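Local coordinates for protein aminotransferase (Helicobacter pylori, PDB 2FNU) that transfers an amino group from L-glutamate to a UDP-linked 4-keto sugar, using pyridoxal phosphate, in the second step of pseudaminic acid biosynthesis, at residues 88-92 and 324-329. Coordinates in Å, arbitrary orientation, origin at the centre of the assembly. Residues are numbered along the deposited sequence.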
loop_
_atom_site.group_PDB
_atom_site.type_symbol
_atom_site.label_atom_id
_atom_site.label_comp_id
_atom_site.label_asym_id
_atom_site.label_seq_id
_atom_site.Cartn_x
_atom_site.Cartn_y
_atom_site.Cartn_z
ATOM N N ALA B 88 11.695 -7.145 -10.256
ATOM C CA ALA B 88 13.110 -7.036 -9.890
ATOM C C ALA B 88 13.371 -5.959 -8.832
ATOM O O ALA B 88 14.238 -6.158 -7.977
ATOM C CB ALA B 88 13.976 -6.786 -11.122
ATOM N N ASN B 89 12.648 -4.832 -8.876
ATOM C CA ASN B 89 12.867 -3.794 -7.855
ATOM C C ASN B 89 12.676 -4.375 -6.462
ATOM O O ASN B 89 13.384 -4.005 -5.522
ATOM C CB ASN B 89 11.883 -2.620 -7.985
ATOM C CG ASN B 89 12.269 -1.586 -9.055
ATOM O OD1 ASN B 89 11.475 -0.658 -9.337
ATOM N ND2 ASN B 89 13.441 -1.711 -9.637
ATOM N N MET B 90 11.700 -5.270 -6.299
ATOM C CA MET B 90 11.447 -5.801 -4.948
ATOM C C MET B 90 12.504 -6.808 -4.527
ATOM O O MET B 90 12.708 -7.002 -3.333
ATOM C CB MET B 90 10.027 -6.359 -4.813
ATOM C CG MET B 90 8.930 -5.302 -4.959
ATOM S SD MET B 90 9.104 -3.951 -3.740
ATOM C CE MET B 90 9.941 -2.697 -4.732
ATOM N N LEU B 91 13.218 -7.383 -5.497
ATOM C CA LEU B 91 14.409 -8.176 -5.178
ATOM C C LEU B 91 15.482 -7.290 -4.571
ATOM O O LEU B 91 16.062 -7.616 -3.524
ATOM C CB LEU B 91 14.928 -8.917 -6.423
ATOM C CG LEU B 91 14.027 -10.043 -6.950
ATOM C CD1 LEU B 91 14.523 -10.574 -8.305
ATOM C CD2 LEU B 91 13.895 -11.224 -5.956
ATOM N N LEU B 92 15.752 -6.174 -5.233
ATOM C CA LEU B 92 16.764 -5.230 -4.726
ATOM C C LEU B 92 16.399 -4.774 -3.320
ATOM O O LEU B 92 17.262 -4.717 -2.448
ATOM C CB LEU B 92 16.900 -4.011 -5.644
ATOM C CG LEU B 92 17.451 -4.279 -7.054
ATOM C CD1 LEU B 92 17.570 -2.972 -7.824
ATOM C CD2 LEU B 92 18.801 -5.011 -7.023
ATOM N N LEU B 324 19.129 2.327 -13.210
ATOM C CA LEU B 324 19.460 1.735 -11.930
ATOM C C LEU B 324 20.253 0.450 -12.116
ATOM O O LEU B 324 21.240 0.226 -11.423
ATOM C CB LEU B 324 18.195 1.460 -11.118
ATOM C CG LEU B 324 18.360 0.712 -9.788
ATOM C CD1 LEU B 324 19.221 1.489 -8.786
ATOM C CD2 LEU B 324 16.993 0.417 -9.218
ATOM N N TYR B 325 19.790 -0.392 -13.041
ATOM C CA TYR B 325 20.386 -1.714 -13.218
ATOM C C TYR B 325 21.728 -1.608 -13.942
ATOM O O TYR B 325 22.662 -2.348 -13.625
ATOM C CB TYR B 325 19.397 -2.659 -13.934
ATOM C CG TYR B 325 18.249 -2.979 -13.012
ATOM C CD1 TYR B 325 17.165 -2.102 -12.879
ATOM C CD2 TYR B 325 18.282 -4.121 -12.212
ATOM C CE1 TYR B 325 16.131 -2.365 -11.974
ATOM C CE2 TYR B 325 17.229 -4.414 -11.309
ATOM C CZ TYR B 325 16.172 -3.518 -11.200
ATOM O OH TYR B 325 15.149 -3.784 -10.295
ATOM N N GLN B 326 21.823 -0.652 -14.867
ATOM C CA GLN B 326 23.097 -0.354 -15.537
ATOM C C GLN B 326 24.158 0.129 -14.555
ATOM O O GLN B 326 25.337 -0.203 -14.698
ATOM C CB GLN B 326 22.893 0.713 -16.609
ATOM C CG GLN B 326 22.170 0.221 -17.837
ATOM C CD GLN B 326 22.988 -0.775 -18.639
ATOM O OE1 GLN B 326 22.569 -1.916 -18.854
ATOM N NE2 GLN B 326 24.170 -0.352 -19.079
ATOM N N GLN B 327 23.755 0.935 -13.577
ATOM C CA GLN B 327 24.722 1.430 -12.595
ATOM C C GLN B 327 25.124 0.347 -11.576
ATOM O O GLN B 327 26.289 0.257 -11.171
ATOM C CB GLN B 327 24.204 2.698 -11.908
ATOM C CG GLN B 327 25.282 3.514 -11.153
ATOM C CD GLN B 327 26.540 3.864 -11.997
ATOM O OE1 GLN B 327 26.452 4.483 -13.066
ATOM N NE2 GLN B 327 27.716 3.477 -11.492
ATOM N N LEU B 328 24.180 -0.498 -11.175
ATOM C CA LEU B 328 24.488 -1.522 -10.188
ATOM C C LEU B 328 25.225 -2.735 -10.746
ATOM O O LEU B 328 26.042 -3.349 -10.044
ATOM C CB LEU B 328 23.209 -1.993 -9.479
ATOM C CG LEU B 328 22.486 -1.029 -8.544
ATOM C CD1 LEU B 328 21.183 -1.649 -8.075
ATOM C CD2 LEU B 328 23.354 -0.648 -7.359
ATOM N N PHE B 329 24.933 -3.090 -11.997
ATOM C CA PHE B 329 25.386 -4.370 -12.548
ATOM C C PHE B 329 26.017 -4.191 -13.926
ATOM O O PHE B 329 25.806 -3.171 -14.576
ATOM C CB PHE B 329 24.194 -5.348 -12.618
ATOM C CG PHE B 329 23.396 -5.438 -11.331
ATOM C CD1 PHE B 329 22.112 -4.904 -11.248
ATOM C CD2 PHE B 329 23.932 -6.044 -10.201
ATOM C CE1 PHE B 329 21.368 -4.981 -10.056
ATOM C CE2 PHE B 329 23.205 -6.123 -9.014
ATOM C CZ PHE B 329 21.925 -5.590 -8.934
#
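Segment 88-92 is helical, and so is 324-328; Phe329 is the first residue to leave helical geometry. The two short axes come no closer than 12.7 Å and cross at 43°. The nearest CA atoms, those of Asn89 and Tyr325, are 9.5 Å apart, so long side chains must bridge the gap. Tyr325 reaches furthest across. Tyr325 OH lies 3.2 Å from Ala88 C and 3.3 Å from Ala88 CB, and the CB of Ala88 is 3.9 Å from Tyr325 CZ. The backbone N of Asn89 is 3.1 Å from Tyr325 OH. Helix 86-93 belongs to the PLP-binding fold of the DegT/DnrJ/EryC1 aminotransferases, where it connects the parallel neighbours 76-79 and 97-100 of the central sheet. Met90 points away from 324-329 and packs on helix 56-66; Leu91, sideways, touches that helix and strand 76-79. The side chain of Asn89 is about 9 Å from the bound PMP, so this contact lies outside the cofactor pocket. Leu92 supplies most of the apolar contact from its helix. Leu92 CD1 meets Leu324 CD2 at 3.7 Å, Tyr325 CZ at 3.7 Å and Leu328 CD1 at 3.9 Å. Leu92 CD2 approaches the ring edge of Phe329, 3.7 Å from Phe329 CZ. Pro98 of strand 97-100 touches Leu92, Tyr325 and Phe329. Ile225 of the second subunit packs on Asn89 and Leu92, and backbone hydrogen bonds join Leu324 to that subunit.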